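Local coordinates for hypothetical protein (Rhodococcus sp., PDB 2NS0) that is of unknown function but may act as an S-adenosylmethionine tRNA ribosyltransferase, and belongs to a family of the helix-turn-helix clan, at residues E58-Q63 with R78-R83. Numbering follows the deposited sequence.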
loop_
_atom_site.group_PDB
_atom_site.type_symbol
_atom_site.label_atom_id
_atom_site.label_comp_id
_atom_site.label_asym_id
_atom_site.label_seq_id
_atom_site.Cartn_x
_atom_site.Cartn_y
_atom_site.Cartn_z
ATOM N N GLU A 58 5.401 4.198 -9.117
ATOM C CA GLU A 58 4.327 3.249 -9.489
ATOM C C GLU A 58 2.956 3.528 -8.825
ATOM O O GLU A 58 1.887 3.373 -9.457
ATOM C CB GLU A 58 4.743 1.830 -9.113
ATOM C CG GLU A 58 5.989 1.388 -9.862
ATOM C CD GLU A 58 6.200 -0.126 -9.852
ATOM O OE1 GLU A 58 5.309 -0.861 -9.376
ATOM O OE2 GLU A 58 7.257 -0.556 -10.359
ATOM N N VAL A 59 2.998 3.897 -7.549
ATOM C CA VAL A 59 1.804 4.205 -6.800
ATOM C C VAL A 59 1.988 5.555 -6.125
ATOM O O VAL A 59 3.123 6.037 -6.016
ATOM C CB VAL A 59 1.486 3.103 -5.711
ATOM C CG1 VAL A 59 1.419 1.678 -6.338
ATOM C CG2 VAL A 59 2.434 3.188 -4.514
ATOM N N GLU A 60 0.872 6.157 -5.700
ATOM C CA GLU A 60 0.885 7.286 -4.768
ATOM C C GLU A 60 0.122 6.918 -3.505
ATOM O O GLU A 60 -0.874 6.155 -3.534
ATOM C CB GLU A 60 0.212 8.528 -5.368
ATOM C CG GLU A 60 0.970 9.136 -6.530
ATOM C CD GLU A 60 0.141 10.112 -7.305
ATOM O OE1 GLU A 60 -1.027 9.778 -7.642
ATOM O OE2 GLU A 60 0.652 11.228 -7.546
ATOM N N VAL A 61 0.551 7.505 -2.403
ATOM C CA VAL A 61 -0.135 7.301 -1.144
ATOM C C VAL A 61 -0.766 8.659 -0.822
ATOM O O VAL A 61 -0.110 9.716 -1.007
ATOM C CB VAL A 61 0.879 6.905 -0.017
ATOM C CG1 VAL A 61 0.186 6.878 1.356
ATOM C CG2 VAL A 61 1.637 5.580 -0.344
ATOM N N THR A 62 -2.026 8.640 -0.374
ATOM C CA THR A 62 -2.744 9.859 -0.019
ATOM C C THR A 62 -3.317 9.773 1.385
ATOM O O THR A 62 -3.585 8.698 1.909
ATOM C CB THR A 62 -3.901 10.226 -1.017
ATOM O OG1 THR A 62 -4.949 9.263 -0.915
ATOM C CG2 THR A 62 -3.395 10.303 -2.500
ATOM N N GLN A 63 -3.485 10.934 1.990
ATOM C CA GLN A 63 -4.152 11.066 3.268
ATOM C C GLN A 63 -4.966 12.349 3.210
ATOM O O GLN A 63 -4.452 13.416 2.902
ATOM C CB GLN A 63 -3.141 11.135 4.395
ATOM C CG GLN A 63 -3.836 11.021 5.708
ATOM C CD GLN A 63 -2.873 10.978 6.843
ATOM O OE1 GLN A 63 -2.737 9.947 7.490
ATOM N NE2 GLN A 63 -2.204 12.089 7.110
ATOM N N ARG A 78 -4.483 6.074 1.998
ATOM C CA ARG A 78 -4.980 5.343 0.815
ATOM C C ARG A 78 -3.822 5.053 -0.125
ATOM O O ARG A 78 -2.875 5.828 -0.175
ATOM C CB ARG A 78 -6.019 6.190 0.064
ATOM C CG ARG A 78 -7.264 6.581 0.867
ATOM C CD ARG A 78 -7.953 5.356 1.492
ATOM N NE ARG A 78 -8.443 4.368 0.510
ATOM C CZ ARG A 78 -9.089 3.259 0.872
ATOM N NH1 ARG A 78 -9.306 3.013 2.152
ATOM N NH2 ARG A 78 -9.528 2.390 -0.021
ATOM N N ILE A 79 -3.886 3.943 -0.869
ATOM C CA ILE A 79 -2.847 3.632 -1.891
ATOM C C ILE A 79 -3.488 3.492 -3.259
ATOM O O ILE A 79 -4.453 2.759 -3.388
ATOM C CB ILE A 79 -2.059 2.315 -1.555
ATOM C CG1 ILE A 79 -1.541 2.340 -0.104
ATOM C CG2 ILE A 79 -0.931 2.069 -2.544
ATOM C CD1 ILE A 79 -1.151 0.896 0.467
ATOM N N ARG A 80 -2.963 4.202 -4.262
ATOM C CA ARG A 80 -3.522 4.228 -5.621
ATOM C C ARG A 80 -2.390 4.123 -6.651
ATOM O O ARG A 80 -1.234 4.519 -6.383
ATOM C CB ARG A 80 -4.324 5.546 -5.873
ATOM C CG ARG A 80 -3.438 6.803 -5.985
ATOM C CD ARG A 80 -4.232 8.066 -5.728
ATOM N NE ARG A 80 -3.486 9.262 -6.130
ATOM C CZ ARG A 80 -3.915 10.520 -6.027
ATOM N NH1 ARG A 80 -5.130 10.843 -5.513
ATOM N NH2 ARG A 80 -3.109 11.467 -6.468
ATOM N N TRP A 81 -2.704 3.577 -7.818
ATOM C CA TRP A 81 -1.813 3.696 -8.977
ATOM C C TRP A 81 -1.577 5.179 -9.254
ATOM O O TRP A 81 -2.505 6.000 -9.193
ATOM C CB TRP A 81 -2.496 3.095 -10.197
ATOM C CG TRP A 81 -2.618 1.585 -10.239
ATOM C CD1 TRP A 81 -3.747 0.863 -10.534
ATOM C CD2 TRP A 81 -1.573 0.622 -9.999
ATOM N NE1 TRP A 81 -3.466 -0.467 -10.517
ATOM C CE2 TRP A 81 -2.141 -0.651 -10.181
ATOM C CE3 TRP A 81 -0.201 0.723 -9.673
ATOM C CZ2 TRP A 81 -1.388 -1.853 -10.055
ATOM C CZ3 TRP A 81 0.544 -0.446 -9.534
ATOM C CH2 TRP A 81 -0.056 -1.731 -9.722
ATOM N N THR A 82 -0.343 5.544 -9.560
ATOM C CA THR A 82 -0.071 6.844 -10.163
ATOM C C THR A 82 -0.792 6.919 -11.525
ATOM O O THR A 82 -0.784 5.950 -12.315
ATOM C CB THR A 82 1.432 7.026 -10.367
ATOM O OG1 THR A 82 2.077 6.850 -9.112
ATOM C CG2 THR A 82 1.790 8.415 -10.875
ATOM N N ARG A 83 -1.429 8.057 -11.798
ATOM C CA ARG A 83 -2.082 8.246 -13.097
ATOM C C ARG A 83 -1.656 9.501 -13.861
ATOM O O ARG A 83 -2.363 9.970 -14.748
ATOM C CB ARG A 83 -3.613 8.172 -12.954
ATOM C CG ARG A 83 -4.129 6.728 -12.719
ATOM C CD ARG A 83 -5.646 6.648 -12.945
ATOM N NE ARG A 83 -6.006 6.978 -14.316
ATOM C CZ ARG A 83 -6.010 6.091 -15.307
ATOM N NH1 ARG A 83 -5.666 4.817 -15.065
ATOM N NH2 ARG A 83 -6.331 6.473 -16.547
HETATM O O HOH W 1 -2.129 10.010 -10.162
HETATM O O HOH W 2 -6.600 9.236 -3.125
#
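Glu-60 and Arg-80 face each other as a hydrogen-bonded pair of the antiparallel strands 59-63 and 78-81, and their side chains join again over the sheet in a salt bridge. Arg-80 comes side-on: NE and NH2 both point at Glu-60 OE1, each 2.9 Å from it. That oxygen lies in the guanidinium plane, yet both nitrogens meet it from the same face of the carboxylate, the two planes being 49° apart. Chi1 of 71° sets Arg-80 CG between backbone N and carbonyl carbon, and the extended chain from there carries NE across to the carboxylate. Thr-62 crosses this chain at about a right angle, CG2 lying over one guanidinium face near the rim, 3.5 Å from Arg-80 NH1. One water joins Thr-62 OG1 to Arg-80 NH1; another donates to Glu-60 OE1 and accepts from Arg-83 N.

The sheet follows three helices, consistent with a winged-helix wing, and packs its apolar opposite face on helices 5-18 and 43-55. Val-59 CG2 touches Ile-79 CG2 at 4.1 Å, both residues meet Leu-16, and Val-61 and Ile-79 meet Ala-50. Trp-81 turns its ring edge to Glu-58 O, with CE3 3.4 Å away.

An alanine at Arg-80 would probably leave the Glu-60 carboxylate without its cationic mate and uncover Thr-62 CG2. Glu-60 OE1 takes two arginine N-H groups and a water, a grip likely to hold the guanidinium over the Thr-62 methyl.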